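Local coordinates for AxyAgu115A (Amphibacillus xylanus NBRC 15112, PDB 6NPS), which is a family GH115 alpha-glucuronidase that probably hydrolyses glucuronic acid side groups from xylans such as arabinoglucuronoxylan, at residues A[385-390]-A[904-909]; A[431-436]-A[821-826]; A[518-523]-A[955-960]; A[528-531]-A[536-539]; A[640-643]-A[649-652]. The protein carries 3 engineered substitutions. One frame throughout, in Å; residues are numbered along the deposited sequence.

Interaction 1: residues A[385-390]-A[904-909]; sequences DNHGNL and PHWGID
An Asx turn in the loop after strand 379-383 of the TIM-barrel region meets helix 904-912 of the C-terminal domain, and Asp385 and Trp906 make the join. The indole N-H of Trp906 NE1 reaches Asp385 OD2 at 2.8 Å and is nearly straight, with an angle of 163° at the hydrogen. The acceptor lies almost in the indole plane; the donor comes on the anti side but tilted out of the carboxylate plane, which is turned 74° from the ring. Trp906 points there because its CG is anti to the backbone N (chi1 167°), which swings the indole off the helix toward the loop. On the other oxygen, OD1, the backbone N-H groups of His387 (the Asx-turn bond) and Asn389 arrive from opposite faces. Asn389 ND2 takes the syn lone pair of Asp385 OD2 at 3.0 Å, and Asn870 also binds OD2, so this buried carboxylate is fixed in rotation. With an alanine in place of Asp385, the buried indole N-H, Asn389 ND2 and the two backbone N-H groups would probably all lose this acceptor. His387, held through NE2 by Gly416 O, crosses the indole at about a right angle, bringing its CD2 to 3.8 Å from Trp906 CZ2.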
# COMPACT_ATOMS: atom_id res chain seq x y z
N ASP A 385 -5.86 6.93 -32.38
CA ASP A 385 -6.37 7.34 -31.09
C ASP A 385 -5.30 8.00 -30.22
O ASP A 385 -5.47 8.08 -29.01
CB ASP A 385 -6.99 6.15 -30.37
CG ASP A 385 -5.97 5.05 -30.03
OD1 ASP A 385 -4.77 5.12 -30.41
OD2 ASP A 385 -6.38 4.07 -29.37
N ASN A 386 -4.18 8.43 -30.82
CA ASN A 386 -3.06 9.13 -30.19
C ASN A 386 -2.14 8.09 -29.55
O ASN A 386 -1.08 8.46 -29.05
CB ASN A 386 -3.49 10.21 -29.17
CG ASN A 386 -4.20 11.37 -29.86
OD1 ASN A 386 -3.64 11.96 -30.79
ND2 ASN A 386 -5.43 11.68 -29.45
N HIS A 387 -2.49 6.81 -29.63
CA HIS A 387 -1.67 5.75 -29.05
C HIS A 387 -1.33 4.68 -30.06
O HIS A 387 -0.84 3.62 -29.67
CB HIS A 387 -2.38 5.18 -27.84
CG HIS A 387 -2.42 6.18 -26.73
ND1 HIS A 387 -1.51 6.18 -25.70
CD2 HIS A 387 -3.21 7.27 -26.55
CE1 HIS A 387 -1.75 7.20 -24.90
NE2 HIS A 387 -2.77 7.89 -25.40
N GLY A 388 -1.56 4.94 -31.34
CA GLY A 388 -1.13 4.00 -32.36
C GLY A 388 -2.17 2.99 -32.77
O GLY A 388 -1.83 2.04 -33.51
N ASN A 389 -3.42 3.17 -32.36
CA ASN A 389 -4.54 2.33 -32.77
C ASN A 389 -5.44 3.16 -33.67
O ASN A 389 -5.90 4.23 -33.26
CB ASN A 389 -5.32 1.84 -31.55
CG ASN A 389 -4.41 1.23 -30.51
OD1 ASN A 389 -3.82 0.14 -30.75
ND2 ASN A 389 -4.26 1.91 -29.36
N LEU A 390 -5.67 2.69 -34.89
CA LEU A 390 -6.60 3.42 -35.76
C LEU A 390 -7.96 3.56 -35.09
O LEU A 390 -8.30 2.82 -34.16
CB LEU A 390 -6.78 2.70 -37.10
CG LEU A 390 -5.49 2.31 -37.82
CD1 LEU A 390 -5.81 1.74 -39.22
CD2 LEU A 390 -4.49 3.47 -37.93
N PRO A 904 -13.34 5.48 -20.29
CA PRO A 904 -12.59 4.85 -19.19
C PRO A 904 -11.95 3.53 -19.56
O PRO A 904 -10.79 3.31 -19.22
CB PRO A 904 -13.66 4.66 -18.10
CG PRO A 904 -15.01 4.84 -18.82
CD PRO A 904 -14.73 5.79 -19.92
N HIS A 905 -12.69 2.64 -20.23
CA HIS A 905 -12.13 1.33 -20.58
C HIS A 905 -11.06 1.46 -21.65
O HIS A 905 -10.05 0.74 -21.62
CB HIS A 905 -13.23 0.39 -21.08
CG HIS A 905 -14.22 0.01 -20.02
ND1 HIS A 905 -13.91 -0.86 -18.99
CD2 HIS A 905 -15.50 0.39 -19.83
CE1 HIS A 905 -14.97 -1.00 -18.22
NE2 HIS A 905 -15.95 -0.25 -18.70
N TRP A 906 -11.32 2.32 -22.66
CA TRP A 906 -10.32 2.58 -23.69
C TRP A 906 -9.01 3.00 -23.04
O TRP A 906 -7.94 2.54 -23.45
CB TRP A 906 -10.84 3.69 -24.66
CG TRP A 906 -9.68 4.24 -25.56
CD1 TRP A 906 -9.26 3.71 -26.75
CD2 TRP A 906 -8.81 5.36 -25.28
NE1 TRP A 906 -8.18 4.44 -27.23
CE2 TRP A 906 -7.90 5.45 -26.34
CE3 TRP A 906 -8.73 6.28 -24.23
CZ2 TRP A 906 -6.89 6.43 -26.39
CZ3 TRP A 906 -7.74 7.30 -24.29
CH2 TRP A 906 -6.85 7.37 -25.37
N GLY A 907 -9.09 3.85 -22.01
CA GLY A 907 -7.88 4.39 -21.41
C GLY A 907 -7.08 3.35 -20.63
O GLY A 907 -5.85 3.34 -20.71
N ILE A 908 -7.76 2.50 -19.85
CA ILE A 908 -7.08 1.37 -19.19
C ILE A 908 -6.40 0.48 -20.23
O ILE A 908 -5.21 0.14 -20.12
CB ILE A 908 -8.08 0.53 -18.38
CG1 ILE A 908 -8.61 1.31 -17.17
CG2 ILE A 908 -7.41 -0.79 -17.88
CD1 ILE A 908 -9.94 0.75 -16.71
N ASP A 909 -7.15 0.10 -21.27
CA ASP A 909 -6.63 -0.89 -22.22
C ASP A 909 -5.48 -0.33 -23.04
O ASP A 909 -4.57 -1.07 -23.40
CB ASP A 909 -7.76 -1.35 -23.17
CG ASP A 909 -8.91 -2.05 -22.43
OD1 ASP A 909 -8.77 -2.37 -21.23
OD2 ASP A 909 -9.97 -2.29 -23.06

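Interaction 2: residues A[431-436]-A[821-826]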
# COMPACT_ATOMS: atom_id res chain seq x y z
N ILE A 431 3.04 -1.29 -36.11
CA ILE A 431 2.94 -0.25 -37.15
C ILE A 431 2.52 -0.86 -38.47
O ILE A 431 1.69 -0.30 -39.19
CB ILE A 431 4.27 0.52 -37.30
CG1 ILE A 431 4.64 1.21 -35.99
CG2 ILE A 431 4.17 1.59 -38.39
CD1 ILE A 431 6.11 1.69 -35.98
N TRP A 432 3.15 -2.00 -38.84
CA TRP A 432 2.79 -2.66 -40.09
C TRP A 432 1.32 -3.05 -40.09
O TRP A 432 0.60 -2.79 -41.06
CB TRP A 432 3.69 -3.88 -40.34
CG TRP A 432 3.33 -4.65 -41.56
CD1 TRP A 432 3.88 -4.50 -42.80
CD2 TRP A 432 2.32 -5.66 -41.70
NE1 TRP A 432 3.29 -5.34 -43.69
CE2 TRP A 432 2.34 -6.08 -43.04
CE3 TRP A 432 1.41 -6.25 -40.81
CZ2 TRP A 432 1.47 -7.07 -43.52
CZ3 TRP A 432 0.55 -7.23 -41.30
CH2 TRP A 432 0.60 -7.63 -42.63
N GLU A 433 0.85 -3.65 -38.99
CA GLU A 433 -0.53 -4.13 -38.95
C GLU A 433 -1.52 -2.97 -39.06
O GLU A 433 -2.54 -3.07 -39.75
CB GLU A 433 -0.78 -4.92 -37.66
CG GLU A 433 -2.15 -5.58 -37.58
CD GLU A 433 -3.10 -4.80 -36.67
OE1 GLU A 433 -2.60 -4.00 -35.83
OE2 GLU A 433 -4.34 -4.98 -36.79
N GLN A 434 -1.28 -1.90 -38.33
CA GLN A 434 -2.23 -0.78 -38.37
C GLN A 434 -2.16 -0.05 -39.71
O GLN A 434 -3.19 0.26 -40.32
CB GLN A 434 -1.93 0.17 -37.21
CG GLN A 434 -2.17 -0.42 -35.83
CD GLN A 434 -3.64 -0.69 -35.59
OE1 GLN A 434 -4.45 0.22 -35.59
NE2 GLN A 434 -3.99 -1.95 -35.38
N MET A 435 -0.95 0.31 -40.15
CA MET A 435 -0.87 1.13 -41.37
C MET A 435 -1.21 0.33 -42.62
O MET A 435 -1.76 0.90 -43.55
CB MET A 435 0.52 1.77 -41.51
CG MET A 435 0.79 2.93 -40.50
SD MET A 435 -0.55 4.12 -40.26
CE MET A 435 -0.62 4.93 -41.91
N THR A 436 -0.95 -1.00 -42.66
CA THR A 436 -1.45 -1.72 -43.83
C THR A 436 -2.96 -1.85 -43.81
O THR A 436 -3.58 -1.87 -44.87
CB THR A 436 -0.83 -3.13 -43.96
OG1 THR A 436 -1.11 -3.91 -42.79
CG2 THR A 436 0.68 -3.00 -44.17
N ASP A 821 3.88 -12.99 -36.60
CA ASP A 821 5.02 -13.35 -35.76
C ASP A 821 5.41 -12.19 -34.87
O ASP A 821 5.45 -11.04 -35.31
CB ASP A 821 6.23 -13.75 -36.61
CG ASP A 821 5.94 -14.92 -37.55
OD1 ASP A 821 4.99 -15.70 -37.28
OD2 ASP A 821 6.69 -15.07 -38.55
N GLY A 822 5.67 -12.49 -33.59
CA GLY A 822 6.16 -11.48 -32.66
C GLY A 822 5.17 -10.40 -32.29
O GLY A 822 5.54 -9.47 -31.57
N TYR A 823 3.93 -10.50 -32.73
CA TYR A 823 2.96 -9.45 -32.48
C TYR A 823 2.50 -9.49 -31.02
O TYR A 823 2.52 -10.54 -30.37
CB TYR A 823 1.79 -9.60 -33.45
CG TYR A 823 0.87 -8.41 -33.52
CD1 TYR A 823 -0.14 -8.27 -32.59
CD2 TYR A 823 1.01 -7.43 -34.51
CE1 TYR A 823 -0.97 -7.21 -32.62
CE2 TYR A 823 0.15 -6.34 -34.54
CZ TYR A 823 -0.84 -6.25 -33.60
OH TYR A 823 -1.72 -5.19 -33.57
N GLY A 824 2.15 -8.32 -30.48
CA GLY A 824 1.48 -8.28 -29.19
C GLY A 824 2.39 -8.37 -27.97
O GLY A 824 3.61 -8.16 -28.04
N LYS A 825 1.77 -8.71 -26.84
CA LYS A 825 2.48 -8.69 -25.57
C LYS A 825 3.30 -9.94 -25.36
O LYS A 825 4.33 -9.90 -24.67
CB LYS A 825 1.50 -8.51 -24.41
CG LYS A 825 0.87 -7.11 -24.41
CD LYS A 825 -0.07 -6.92 -23.24
CE LYS A 825 0.65 -6.61 -21.92
NZ LYS A 825 -0.37 -6.26 -20.83
N THR A 826 2.86 -11.06 -25.94
CA THR A 826 3.56 -12.33 -25.72
C THR A 826 3.96 -12.95 -27.06
O THR A 826 4.63 -12.28 -27.87
CB THR A 826 2.69 -13.26 -24.83
OG1 THR A 826 1.43 -13.54 -25.44
CG2 THR A 826 2.42 -12.59 -23.43
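Glu433, on helix 428-440 of the TIM-barrel region, reaches across to Tyr823 in the turn between strands 814-821 and 828-833 of the C-terminal domain. The contact is thus a helix-to-hairpin link between two domains. The Glu433 side chain starts at CB, which lies 3.6 Å from Tyr823 CE2, obliquely placed against the ring. CG is anti to the backbone N and stays 3.9 Å from Tyr823 CE2. The chain then bends at chi2 (-102°), an angle away from the usual staggered values, and the bend turns CD to within 3.4 Å of Tyr823 OH. At the tip, OE1 accepts the phenol proton, with Tyr823 OH 2.7 Å from Glu433 OE1. The ring plane stands almost perpendicular to the carboxylate, at 87°. The second oxygen, OE2, forms a salt bridge with Lys831 on strand 828-833. Both oxygens of this buried carboxylate are therefore engaged, and the lysine probably helps to stabilise its negative charge. A leucine in place of Glu433 would probably leave the phenol hydroxyl without its acceptor and Lys831 without its counter-charge. The two donors to OE1 arrive from opposite faces of the carboxylate: Tyr823 OH from above, 65° out of the plane, and Gln434 NE2 on the syn side, with OE1 near the plane of the Gln434 amide.

Interaction 3: residues A[518-523]-A[955-960]; sequences HNRRPE and NSYLGP
Tyr957 directs its ring, hydroxyl first, at the backbone of Asn519, and Arg520 crosses it obliquely with the guanidinium plane turned 75° from the ring. Two bonds meet at the phenol oxygen. As donor, Tyr957 OH gives its proton to Asn519 O at 2.6 Å; the hydroxyl lies in the carbonyl plane (156° at the carbonyl oxygen), and Asn519 O sits at the edge of the tyrosine ring. As acceptor, the same Tyr957 OH is met by Arg520 NH1 at 3.3 Å, a longer bond but a straight one, 165° at the hydrogen. The hydroxyl sits at the guanidinium edge, close to its plane, so it is an N-H that is used and not the flat face. A bend at chi2 folds the Arg520 chain round the phenol, placing CD 3.3 Å from Tyr957 OH and NH1 3.5 Å from Tyr957 CE1. The stronger polar partner of Arg520 is Ala524 O, which holds NE and so helps to set the guanidinium. Ile911 and Asn912 of helix 904-912 pack against Arg520 and Tyr957, respectively. Because the hydroxyl donates to a carbonyl while accepting from a cation, each bond probably strengthens the other, joining the segment 518-523 to the loop after strand 940-948.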
# COMPACT_ATOMS: atom_id res chain seq x y z
N HIS A 518 7.05 -1.32 -25.93
CA HIS A 518 5.72 -1.24 -26.38
C HIS A 518 4.75 -1.91 -25.46
O HIS A 518 3.64 -1.61 -25.48
CB HIS A 518 5.61 -1.57 -27.86
CG HIS A 518 4.91 -2.83 -28.17
ND1 HIS A 518 5.37 -4.04 -27.75
CD2 HIS A 518 3.78 -3.07 -28.87
CE1 HIS A 518 4.55 -4.97 -28.17
NE2 HIS A 518 3.58 -4.41 -28.85
N ASN A 519 5.20 -2.84 -24.67
CA ASN A 519 4.32 -3.51 -23.71
C ASN A 519 3.94 -2.61 -22.53
O ASN A 519 2.86 -2.78 -21.94
CB ASN A 519 4.98 -4.79 -23.18
CG ASN A 519 4.85 -5.93 -24.16
OD1 ASN A 519 4.11 -5.80 -25.15
ND2 ASN A 519 5.52 -7.07 -23.90
N ARG A 520 4.81 -1.67 -22.16
CA ARG A 520 4.47 -0.65 -21.14
C ARG A 520 5.40 0.52 -21.40
O ARG A 520 6.60 0.41 -21.12
CB ARG A 520 4.67 -1.19 -19.74
CG ARG A 520 4.20 -0.25 -18.62
CD ARG A 520 2.68 -0.13 -18.75
NE ARG A 520 2.11 0.49 -17.60
CZ ARG A 520 0.91 0.23 -17.10
NH1 ARG A 520 0.12 -0.69 -17.64
NH2 ARG A 520 0.53 0.89 -16.03
N ARG A 521 4.86 1.63 -21.95
CA ARG A 521 5.73 2.71 -22.37
C ARG A 521 6.42 3.35 -21.15
O ARG A 521 5.93 3.25 -20.02
CB ARG A 521 4.91 3.74 -23.15
CG ARG A 521 4.33 3.17 -24.47
CD ARG A 521 3.84 4.35 -25.31
NE ARG A 521 2.85 4.01 -26.33
CZ ARG A 521 3.14 3.81 -27.62
NH1 ARG A 521 4.41 3.86 -28.04
NH2 ARG A 521 2.16 3.55 -28.48
N PRO A 522 7.60 3.95 -21.35
CA PRO A 522 8.47 4.32 -20.21
C PRO A 522 7.82 5.13 -19.09
O PRO A 522 7.95 4.76 -17.92
CB PRO A 522 9.56 5.14 -20.90
CG PRO A 522 9.66 4.58 -22.25
CD PRO A 522 8.32 4.04 -22.64
N GLU A 523 7.17 6.25 -19.42
CA GLU A 523 6.60 7.12 -18.40
C GLU A 523 5.51 6.40 -17.61
O GLU A 523 5.26 6.73 -16.44
CB GLU A 523 6.02 8.40 -19.06
CG GLU A 523 7.07 9.30 -19.71
CD GLU A 523 7.32 9.01 -21.23
OE1 GLU A 523 7.14 7.81 -21.67
OE2 GLU A 523 7.70 9.99 -21.95
N ASN A 955 -3.24 -13.06 -10.32
CA ASN A 955 -3.15 -11.85 -11.14
C ASN A 955 -1.79 -11.71 -11.80
O ASN A 955 -0.76 -12.10 -11.24
CB ASN A 955 -3.39 -10.60 -10.29
CG ASN A 955 -4.83 -10.45 -9.89
OD1 ASN A 955 -5.72 -10.94 -10.58
ND2 ASN A 955 -5.07 -9.77 -8.78
N SER A 956 -1.77 -11.07 -12.97
CA SER A 956 -0.50 -10.83 -13.63
C SER A 956 -0.73 -9.81 -14.73
O SER A 956 -1.87 -9.52 -15.11
CB SER A 956 0.07 -12.12 -14.21
OG SER A 956 -0.77 -12.60 -15.24
N TYR A 957 0.37 -9.25 -15.25
CA TYR A 957 0.26 -8.32 -16.37
C TYR A 957 -0.00 -9.04 -17.68
O TYR A 957 -0.82 -8.59 -18.48
CB TYR A 957 1.54 -7.50 -16.51
CG TYR A 957 1.42 -6.28 -17.44
CD1 TYR A 957 0.40 -5.35 -17.26
CD2 TYR A 957 2.36 -6.05 -18.42
CE1 TYR A 957 0.33 -4.18 -18.09
CE2 TYR A 957 2.29 -4.88 -19.27
CZ TYR A 957 1.28 -3.97 -19.09
OH TYR A 957 1.24 -2.81 -19.90
N LEU A 958 0.69 -10.15 -17.93
CA LEU A 958 0.64 -10.85 -19.20
C LEU A 958 -0.39 -11.96 -19.27
O LEU A 958 -0.57 -12.55 -20.34
CB LEU A 958 2.01 -11.45 -19.53
CG LEU A 958 3.19 -10.47 -19.54
CD1 LEU A 958 4.41 -11.33 -19.82
CD2 LEU A 958 3.02 -9.43 -20.68
N GLY A 959 -1.07 -12.29 -18.17
CA GLY A 959 -1.90 -13.47 -18.14
C GLY A 959 -1.06 -14.70 -17.82
O GLY A 959 0.17 -14.64 -17.84
N PRO A 960 -1.73 -15.83 -17.55
CA PRO A 960 -1.00 -17.05 -17.17
C PRO A 960 -0.20 -17.56 -18.33
O PRO A 960 -0.63 -17.46 -19.48
CB PRO A 960 -2.12 -18.04 -16.80
CG PRO A 960 -3.39 -17.27 -16.86
CD PRO A 960 -3.18 -16.06 -17.66

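Interaction 4: residues A[528-531]-A[536-539]; sequences DVYH and HETD
Backbone atoms of His531 are gripped by two side chains from the first turn of helix 537-558, Glu537 and Thr538, so that the preceding loop is tied to the helix N terminus, where His536 occupies the N-cap position. Two direct hydrogen bonds form the core of the contact. His531 N donates to Glu537 OE2 at 2.7 Å, nearly linear at 173°, and uses the anti lone pair of that oxygen. In the reverse sense, Thr538 OG1 donates to His531 O at 2.6 Å, its hydroxyl standing 48° out of the carbonyl plane. The glutamate gets there with CG between its backbone N and carbonyl carbon and the rest of the chain extended. Its two oxygens also receive the backbone N-H groups of Tyr957 and Leu958, so a buried carboxylate at a helix start is probably stabilised by three backbone amides and the helix dipole. A water bridge runs beside these bonds: water 1 lies 2.6 Å from His531 O, to which it probably donates, and accepts from Thr538 N at 2.8 Å. Van der Waals packing completes the contact. The Tyr530 ring is turned 70° from the Glu537 carboxylate, with CD2 4.1 Å from Glu537 CD, while Tyr530 CB lies 3.7 Å from Thr538 OG1.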
# COMPACT_ATOMS: atom_id res chain seq x y z
N ASP A 528 4.74 -2.80 -9.66
CA ASP A 528 3.56 -3.65 -9.63
C ASP A 528 2.71 -3.57 -10.90
O ASP A 528 1.56 -3.98 -10.91
CB ASP A 528 2.68 -3.35 -8.40
CG ASP A 528 3.38 -3.68 -7.08
OD1 ASP A 528 4.21 -4.62 -7.05
OD2 ASP A 528 3.10 -3.00 -6.06
N VAL A 529 3.25 -3.05 -12.00
CA VAL A 529 2.59 -3.30 -13.29
C VAL A 529 2.70 -4.78 -13.61
O VAL A 529 1.70 -5.48 -13.79
CB VAL A 529 3.21 -2.40 -14.37
CG1 VAL A 529 2.72 -2.80 -15.76
CG2 VAL A 529 2.87 -0.88 -14.03
N TYR A 530 3.92 -5.28 -13.64
CA TYR A 530 4.18 -6.72 -13.67
C TYR A 530 4.11 -7.27 -12.24
O TYR A 530 4.50 -6.59 -11.28
CB TYR A 530 5.56 -7.01 -14.23
CG TYR A 530 5.71 -6.71 -15.70
CD1 TYR A 530 5.89 -5.39 -16.15
CD2 TYR A 530 5.69 -7.75 -16.65
CE1 TYR A 530 6.01 -5.10 -17.49
CE2 TYR A 530 5.83 -7.48 -18.01
CZ TYR A 530 6.00 -6.15 -18.42
OH TYR A 530 6.13 -5.84 -19.75
N HIS A 531 3.60 -8.48 -12.09
CA HIS A 531 3.50 -9.00 -10.74
C HIS A 531 4.89 -9.39 -10.25
O HIS A 531 5.69 -9.94 -11.01
CB HIS A 531 2.57 -10.21 -10.68
CG HIS A 531 2.10 -10.51 -9.30
ND1 HIS A 531 2.83 -11.29 -8.44
CD2 HIS A 531 1.04 -10.06 -8.59
CE1 HIS A 531 2.22 -11.35 -7.26
NE2 HIS A 531 1.13 -10.61 -7.33
N HIS A 536 6.37 -16.23 -12.86
CA HIS A 536 7.75 -15.86 -13.19
C HIS A 536 7.81 -14.70 -14.20
O HIS A 536 8.83 -14.56 -14.90
CB HIS A 536 8.56 -17.03 -13.77
CG HIS A 536 8.47 -18.30 -12.96
ND1 HIS A 536 9.31 -18.56 -11.90
CD2 HIS A 536 7.66 -19.38 -13.09
CE1 HIS A 536 9.01 -19.75 -11.39
NE2 HIS A 536 8.01 -20.27 -12.09
N GLU A 537 6.78 -13.87 -14.31
CA GLU A 537 6.83 -12.86 -15.38
C GLU A 537 7.90 -11.82 -15.11
O GLU A 537 8.65 -11.45 -16.02
CB GLU A 537 5.44 -12.24 -15.66
CG GLU A 537 4.78 -11.32 -14.61
CD GLU A 537 3.40 -10.73 -15.06
OE1 GLU A 537 2.82 -11.20 -16.09
OE2 GLU A 537 2.88 -9.82 -14.36
N THR A 538 8.05 -11.38 -13.85
CA THR A 538 9.10 -10.42 -13.54
C THR A 538 10.49 -11.00 -13.77
O THR A 538 11.33 -10.37 -14.42
CB THR A 538 8.95 -9.92 -12.10
OG1 THR A 538 7.90 -8.94 -12.07
CG2 THR A 538 10.21 -9.24 -11.56
N ASP A 539 10.76 -12.20 -13.25
CA ASP A 539 12.11 -12.74 -13.40
C ASP A 539 12.44 -13.13 -14.83
O ASP A 539 13.60 -13.01 -15.26
CB ASP A 539 12.29 -13.95 -12.46
CG ASP A 539 12.39 -13.51 -10.99
OD1 ASP A 539 11.75 -14.17 -10.13
OD2 ASP A 539 13.08 -12.51 -10.68
O HOH W 1 6.37 -12.29 -11.77

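Interaction 5: residues A[640-643]-A[649-652]; sequences IGFV and ENKN
Gly641 and Lys651 mark the tight part of this contact, where two irregular pieces of one loop run past each other with their end-to-end directions 134° apart. Lys651 N donates to Gly641 O at 3.0 Å. In return the glycine CA-H points at Lys651 O, with 3.4 Å between Gly641 CA and that oxygen and a nearly straight 170° at the hydrogen. A CB on Gly641 would run into Lys651 O, so the close approach depends on the missing side chain, and the positive phi suits the same residue. Beside this, Asn650 ND2 donates to Ile640 O at 2.8 Å, in the carbonyl plane and close to its own amide plane. The Asn650 chi1 of 68° folds the amide back over the partner chain. Phe642 meets Asn650 CB through CD1 at 3.9 Å, its ring steeply inclined to the amide.

Both flanks are looser. At one, exposed Val643 rests CG2 3.5 Å from Glu649 O, the carbonyl that Lys651 NZ also binds. At the other, a water reaches Asn652 OD1 and, weakly, Ile640 O, though Asn652 ND2 is held by Leu659 O of the second subunit. Asn650 O meets Arg665 of that subunit, making this loop part of the dimer interface. On the inner side, Ile640 packs on Leu613 and Asp616 of helix 601-629 and on Leu581, Met584 and Trp585 of helix 564-596, and the loop leads on to strand 655-657.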
# COMPACT_ATOMS: atom_id res chain seq x y z
N ILE A 640 10.17 9.45 -15.69
CA ILE A 640 10.12 8.42 -14.65
C ILE A 640 8.89 8.62 -13.79
O ILE A 640 8.70 9.71 -13.23
CB ILE A 640 11.41 8.41 -13.81
CG1 ILE A 640 12.57 7.86 -14.67
CG2 ILE A 640 11.23 7.46 -12.54
CD1 ILE A 640 13.96 8.11 -14.04
N GLY A 641 8.08 7.57 -13.64
CA GLY A 641 7.06 7.52 -12.58
C GLY A 641 5.96 8.56 -12.71
O GLY A 641 5.56 9.15 -11.70
N PHE A 642 5.44 8.79 -13.92
CA PHE A 642 4.34 9.75 -14.04
C PHE A 642 3.17 9.28 -13.19
O PHE A 642 2.88 8.09 -13.13
CB PHE A 642 3.87 9.89 -15.51
CG PHE A 642 4.73 10.76 -16.34
CD1 PHE A 642 6.08 10.97 -16.02
CD2 PHE A 642 4.20 11.42 -17.47
CE1 PHE A 642 6.89 11.81 -16.82
CE2 PHE A 642 4.99 12.21 -18.29
CZ PHE A 642 6.33 12.43 -17.97
N VAL A 643 2.53 10.21 -12.48
CA VAL A 643 1.28 9.93 -11.78
C VAL A 643 0.11 10.66 -12.44
O VAL A 643 -1.04 10.48 -11.99
CB VAL A 643 1.34 10.33 -10.29
CG1 VAL A 643 2.52 9.66 -9.60
CG2 VAL A 643 1.44 11.82 -10.15
N GLU A 649 4.35 16.40 -10.78
CA GLU A 649 4.30 15.57 -9.58
C GLU A 649 4.80 14.15 -9.83
O GLU A 649 4.47 13.23 -9.07
CB GLU A 649 2.90 15.56 -8.97
CG GLU A 649 2.54 16.97 -8.48
CD GLU A 649 1.12 17.15 -7.97
OE1 GLU A 649 0.18 16.60 -8.58
OE2 GLU A 649 0.94 17.89 -6.97
N ASN A 650 5.63 13.94 -10.85
CA ASN A 650 6.07 12.56 -11.06
C ASN A 650 7.01 12.17 -9.94
O ASN A 650 7.55 13.02 -9.20
CB ASN A 650 6.74 12.37 -12.42
CG ASN A 650 8.08 13.11 -12.52
OD1 ASN A 650 8.18 14.26 -12.14
ND2 ASN A 650 9.10 12.45 -13.08
N LYS A 651 7.17 10.85 -9.75
CA LYS A 651 7.86 10.40 -8.55
C LYS A 651 8.77 9.21 -8.85
O LYS A 651 8.44 8.31 -9.62
CB LYS A 651 6.87 10.02 -7.44
CG LYS A 651 6.15 11.26 -6.86
CD LYS A 651 5.04 10.86 -5.91
CE LYS A 651 4.29 12.12 -5.42
NZ LYS A 651 3.45 12.75 -6.49
N ASN A 652 9.92 9.22 -8.17
CA ASN A 652 10.89 8.14 -8.27
C ASN A 652 10.42 6.89 -7.52
O ASN A 652 9.49 6.96 -6.70
CB ASN A 652 12.22 8.64 -7.71
CG ASN A 652 13.01 9.42 -8.73
OD1 ASN A 652 12.84 9.21 -9.93
ND2 ASN A 652 13.86 10.33 -8.27
O HOH W 2 10.65 11.15 -10.97

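How the interactions relate
From the N terminus, the chain first opens interaction 1 in the loop after strand 379-383, then interaction 2 on helix 428-440 and interaction 3 at the end of helix 500-519. Interactions 4 and 5 close short loops in series, and both nest inside the three long ones. The C-terminal domain then closes interaction 2, interaction 1 and interaction 3 in turn: interaction 2 nests within interaction 1, and interaction 3 crosses both. These three fasten the TIM-barrel region to the C-terminal domain. Interaction 4 adjoins interaction 3, their centres about 8 Å apart, whereas interaction 5 touches interaction 3 through a probable Phe642-Glu523 backbone bond and lies at the dimer interface.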